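Long-range contacts in SalCYP truncation (Salinispora tropica, PDB 7ABB), which is a heme protein of the cytochrome P450 family, modelled here with heme c bound: residues L107-I111 with Y347-Q351; I248-H253 with Y366-T372. All blocks are in the same frame, centred on the assembly; numbering follows the deposited sequence.

Interaction 1: L107-I111 with Y347-Q351; sequences LTPAI and YARAQ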
# COMPACT_ATOMS: atom_id res chain seq x y z
N LEU A 107 -11.36 8.51 12.99
CA LEU A 107 -9.98 8.93 13.16
C LEU A 107 -9.61 10.10 12.26
O LEU A 107 -8.49 10.61 12.38
CB LEU A 107 -9.04 7.76 12.88
CG LEU A 107 -9.13 6.56 13.84
CD1 LEU A 107 -8.29 5.42 13.34
CD2 LEU A 107 -8.67 6.96 15.21
N THR A 108 -10.52 10.58 11.42
CA THR A 108 -10.12 11.57 10.43
C THR A 108 -9.83 12.94 11.06
O THR A 108 -8.90 13.61 10.61
CB THR A 108 -11.17 11.66 9.32
OG1 THR A 108 -11.09 10.47 8.54
CG2 THR A 108 -10.91 12.84 8.38
N PRO A 109 -10.54 13.40 12.09
CA PRO A 109 -10.12 14.67 12.71
C PRO A 109 -8.67 14.63 13.18
O PRO A 109 -7.93 15.61 13.02
CB PRO A 109 -11.14 14.86 13.84
CG PRO A 109 -12.39 14.19 13.28
CD PRO A 109 -11.85 12.96 12.62
N ALA A 110 -8.23 13.49 13.73
CA ALA A 110 -6.83 13.37 14.15
C ALA A 110 -5.89 13.36 12.94
O ALA A 110 -4.84 14.03 12.96
CB ALA A 110 -6.65 12.11 15.00
N ILE A 111 -6.24 12.63 11.89
CA ILE A 111 -5.45 12.61 10.67
C ILE A 111 -5.32 14.01 10.11
O ILE A 111 -4.23 14.45 9.71
CB ILE A 111 -6.09 11.66 9.65
CG1 ILE A 111 -6.07 10.21 10.13
CG2 ILE A 111 -5.37 11.80 8.30
CD1 ILE A 111 -6.91 9.32 9.26
N TYR A 347 -8.47 3.14 5.44
CA TYR A 347 -7.59 4.03 6.21
C TYR A 347 -6.60 4.72 5.28
O TYR A 347 -6.31 5.91 5.46
CB TYR A 347 -6.86 3.26 7.32
CG TYR A 347 -6.37 4.12 8.46
CD1 TYR A 347 -7.25 4.94 9.13
CD2 TYR A 347 -5.06 4.07 8.88
CE1 TYR A 347 -6.83 5.73 10.18
CE2 TYR A 347 -4.62 4.86 9.95
CZ TYR A 347 -5.52 5.68 10.59
OH TYR A 347 -5.12 6.48 11.65
N ALA A 348 -6.05 3.97 4.33
CA ALA A 348 -5.15 4.56 3.34
C ALA A 348 -5.86 5.65 2.55
O ALA A 348 -5.32 6.75 2.36
CB ALA A 348 -4.62 3.47 2.41
N ARG A 349 -7.07 5.37 2.06
CA ARG A 349 -7.85 6.37 1.34
C ARG A 349 -8.04 7.64 2.18
O ARG A 349 -7.90 8.76 1.67
CB ARG A 349 -9.21 5.79 0.96
CG ARG A 349 -9.17 4.84 -0.21
CD ARG A 349 -10.52 4.19 -0.41
NE ARG A 349 -10.57 3.59 -1.73
CZ ARG A 349 -10.74 2.31 -1.98
NH1 ARG A 349 -10.93 1.41 -1.01
NH2 ARG A 349 -10.73 1.89 -3.26
N ALA A 350 -8.42 7.47 3.44
CA ALA A 350 -8.64 8.64 4.30
C ALA A 350 -7.35 9.44 4.46
O ALA A 350 -7.36 10.67 4.43
CB ALA A 350 -9.18 8.21 5.67
N GLN A 351 -6.22 8.75 4.63
CA GLN A 351 -4.96 9.47 4.80
C GLN A 351 -4.56 10.24 3.55
O GLN A 351 -4.06 11.38 3.66
CB GLN A 351 -3.85 8.50 5.17
CG GLN A 351 -3.98 7.89 6.54
CD GLN A 351 -2.87 6.95 6.82
OE1 GLN A 351 -1.76 7.38 7.10
NE2 GLN A 351 -3.14 5.65 6.73
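Leu107 and Ile111 meet the phenol ring of Tyr347, and this apolar contact carries most of the interaction. Leu107 CD1 lies 3.5 Å from Tyr347 CE1, its side chain crossing that of the tyrosine at about a right angle. Ile111 brings its CD1 to 3.7 Å from the same CE1, so two branched aliphatic residues share one ring carbon. The tyrosine gets there through its first torsion: CG lies anti to the backbone N (chi1 -158°), which carries the ring away from its own helix and between the two methyls. A long aromatic suits the place, because the backbones stay apart here, with the CA atoms of Leu107 and Tyr347 8.8 Å from each other.

Where the helices draw closer, small residues and methyls take over. Ala350 CB faces Thr108 OG1 at 4.1 Å and Ile111 CD1 at 4.4 Å, while Ile111 CG2 rests 4.2 Å from Gln351 CA.

The polar groups look to other partners. Thr108 OG1 bonds to Ala104 O, and both Tyr347 OH and Gln351 OE1 bond to Asn142; Gln351 NE2 adds a weak bond to Tyr347 O.

Helix 108-120 thus packs by its first turn on helix 345-362, which touches the heme c through Ala348, and helix 130-147 adjoins both, Tyr138 and Asn142 touching Ile111 and Val139 touching Gln351.

Interaction 2: I248-H253 with Y366-T372; sequences IQHLAH and YRLPDPT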
# COMPACT_ATOMS: atom_id res chain seq x y z
N ILE A 248 1.04 13.63 -5.67
CA ILE A 248 1.42 15.04 -5.58
C ILE A 248 2.48 15.37 -6.62
O ILE A 248 2.51 16.48 -7.15
CB ILE A 248 1.89 15.42 -4.16
CG1 ILE A 248 1.79 16.93 -3.99
CG2 ILE A 248 3.29 14.95 -3.88
CD1 ILE A 248 0.35 17.37 -3.73
N GLN A 249 3.37 14.43 -6.94
CA GLN A 249 4.36 14.70 -7.97
C GLN A 249 3.69 14.97 -9.32
O GLN A 249 4.10 15.89 -10.05
CB GLN A 249 5.35 13.55 -8.08
CG GLN A 249 6.39 13.82 -9.15
CD GLN A 249 7.47 12.78 -9.26
OE1 GLN A 249 8.63 13.04 -8.96
NE2 GLN A 249 7.10 11.62 -9.76
N HIS A 250 2.68 14.18 -9.66
CA HIS A 250 1.92 14.44 -10.88
C HIS A 250 1.27 15.82 -10.86
O HIS A 250 1.38 16.58 -11.83
CB HIS A 250 0.86 13.35 -11.07
CG HIS A 250 -0.03 13.61 -12.24
ND1 HIS A 250 0.15 12.99 -13.46
CD2 HIS A 250 -1.12 14.41 -12.38
CE1 HIS A 250 -0.78 13.41 -14.30
NE2 HIS A 250 -1.56 14.27 -13.67
N LEU A 251 0.55 16.15 -9.77
CA LEU A 251 -0.09 17.46 -9.70
C LEU A 251 0.94 18.58 -9.82
O LEU A 251 0.67 19.61 -10.45
CB LEU A 251 -0.88 17.58 -8.40
CG LEU A 251 -2.04 16.59 -8.21
CD1 LEU A 251 -2.65 16.74 -6.81
CD2 LEU A 251 -3.12 16.78 -9.24
N ALA A 252 2.12 18.39 -9.23
CA ALA A 252 3.16 19.42 -9.30
C ALA A 252 3.71 19.62 -10.70
O ALA A 252 4.34 20.64 -10.96
CB ALA A 252 4.28 19.05 -8.33
N HIS A 253 3.48 18.68 -11.61
CA HIS A 253 3.99 18.69 -12.97
C HIS A 253 2.90 19.02 -13.98
O HIS A 253 3.22 19.31 -15.14
CB HIS A 253 4.58 17.29 -13.27
CG HIS A 253 5.20 17.12 -14.62
ND1 HIS A 253 6.10 18.02 -15.15
CD2 HIS A 253 5.06 16.14 -15.53
CE1 HIS A 253 6.48 17.60 -16.34
NE2 HIS A 253 5.86 16.46 -16.60
N TYR A 366 2.17 24.99 -6.47
CA TYR A 366 3.46 24.38 -6.19
C TYR A 366 3.93 23.73 -7.48
O TYR A 366 3.16 23.56 -8.42
CB TYR A 366 3.36 23.37 -5.01
CG TYR A 366 2.26 22.34 -5.21
CD1 TYR A 366 0.95 22.63 -4.87
CD2 TYR A 366 2.55 21.14 -5.83
CE1 TYR A 366 -0.06 21.71 -5.11
CE2 TYR A 366 1.57 20.23 -6.06
CZ TYR A 366 0.27 20.53 -5.71
OH TYR A 366 -0.72 19.61 -5.96
N ARG A 367 5.20 23.32 -7.49
CA ARG A 367 5.77 22.75 -8.70
C ARG A 367 6.98 21.89 -8.35
O ARG A 367 7.52 21.95 -7.25
CB ARG A 367 6.15 23.84 -9.72
CG ARG A 367 7.29 24.73 -9.25
CD ARG A 367 7.57 25.90 -10.19
NE ARG A 367 6.44 26.82 -10.24
CZ ARG A 367 6.37 27.89 -11.03
NH1 ARG A 367 7.39 28.22 -11.83
NH2 ARG A 367 5.30 28.68 -11.01
N LEU A 368 7.42 21.10 -9.31
CA LEU A 368 8.70 20.45 -9.16
C LEU A 368 9.81 21.46 -9.48
O LEU A 368 9.59 22.43 -10.20
CB LEU A 368 8.78 19.23 -10.09
CG LEU A 368 7.66 18.22 -9.84
CD1 LEU A 368 7.82 17.04 -10.83
CD2 LEU A 368 7.63 17.73 -8.42
N PRO A 369 11.02 21.26 -8.93
CA PRO A 369 12.06 22.29 -9.07
C PRO A 369 12.30 22.71 -10.51
O PRO A 369 12.33 23.91 -10.82
CB PRO A 369 13.28 21.62 -8.44
CG PRO A 369 12.66 20.75 -7.34
CD PRO A 369 11.40 20.20 -7.97
N ASP A 370 12.46 21.73 -11.42
CA ASP A 370 12.43 21.98 -12.86
C ASP A 370 11.09 21.45 -13.31
O ASP A 370 10.92 20.22 -13.43
CB ASP A 370 13.57 21.26 -13.57
CG ASP A 370 13.49 21.42 -15.08
OD1 ASP A 370 12.42 21.85 -15.55
OD2 ASP A 370 14.49 21.15 -15.78
N PRO A 371 10.08 22.30 -13.51
CA PRO A 371 8.72 21.80 -13.74
C PRO A 371 8.49 21.22 -15.13
O PRO A 371 7.38 20.75 -15.40
CB PRO A 371 7.85 23.05 -13.51
CG PRO A 371 8.74 24.18 -13.81
CD PRO A 371 10.12 23.77 -13.45
N THR A 372 9.49 21.21 -15.99
CA THR A 372 9.29 20.79 -17.38
C THR A 372 10.14 19.59 -17.77
O THR A 372 10.29 19.31 -18.98
CB THR A 372 9.56 21.95 -18.32
OG1 THR A 372 10.93 22.36 -18.21
CG2 THR A 372 8.63 23.10 -17.99
O HOH W 1 4.78 21.98 -15.16
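Tyr366 sets the edge of its ring against the last turn of helix 238-253, its CD2 3.7 Å from Ala252 CB. In this cytochrome P450 fold the contact joins that helix to the irregular segment following helix 345-362. With CG between the backbone N and the carbonyl carbon (chi1 52°), the ring reaches across the helix until Tyr366 OH stands 3.2 Å from Leu251 CB and close to the CD1 methyl of Ile248. A flat, long side chain can thus rest its edge on Ala252 and still bring its hydroxyl end to Leu251 and Ile248; Trp359 and Arg258 pack against the ring by edge-to-face and cation-pi contacts.

Ala252, small enough to let the chains approach, also receives Leu368, whose CD2 lies 3.6 Å from Ala252 CB; Leu368 CD1 meets the aliphatic CG of Gln249, whose amide bonds to Pro376 O. The Ala252 carbonyl is approached by Arg367 CA at 3.4 Å, a CA-H...O contact.

Toward the surface the chemistry turns polar. His253 suits this margin because its two ring nitrogens serve different partners: NE2 bonds to Glu374, and ND1 makes a weak bond (134°) to Pro371 O. A water donates to His253 O at 3.1 Å and to Pro371 O at 2.9 Å.

How the interactions relate
Both contacts involve the C-terminal region: interaction 1 uses helix 345-362 itself, interaction 2 the irregular segment that follows it. Their centres lie 25 Å apart and they do not touch. Interaction 1, nearer the heme c, packs the start of helix 108-120 and the residue before it on helix 345-362, mainly through apolar side chains, yet is only partly buried. Interaction 2, farther out, is the buried contact, with a polar margin where a histidine and a water bridge the segments; nearness to the heme does not here mean deeper burial. Each sets a tyrosine against aliphatic side chains, but Tyr347 OH bonds to Asn142 O on helix 130-147, whereas the Tyr366 ring packs with Trp359 and Arg258.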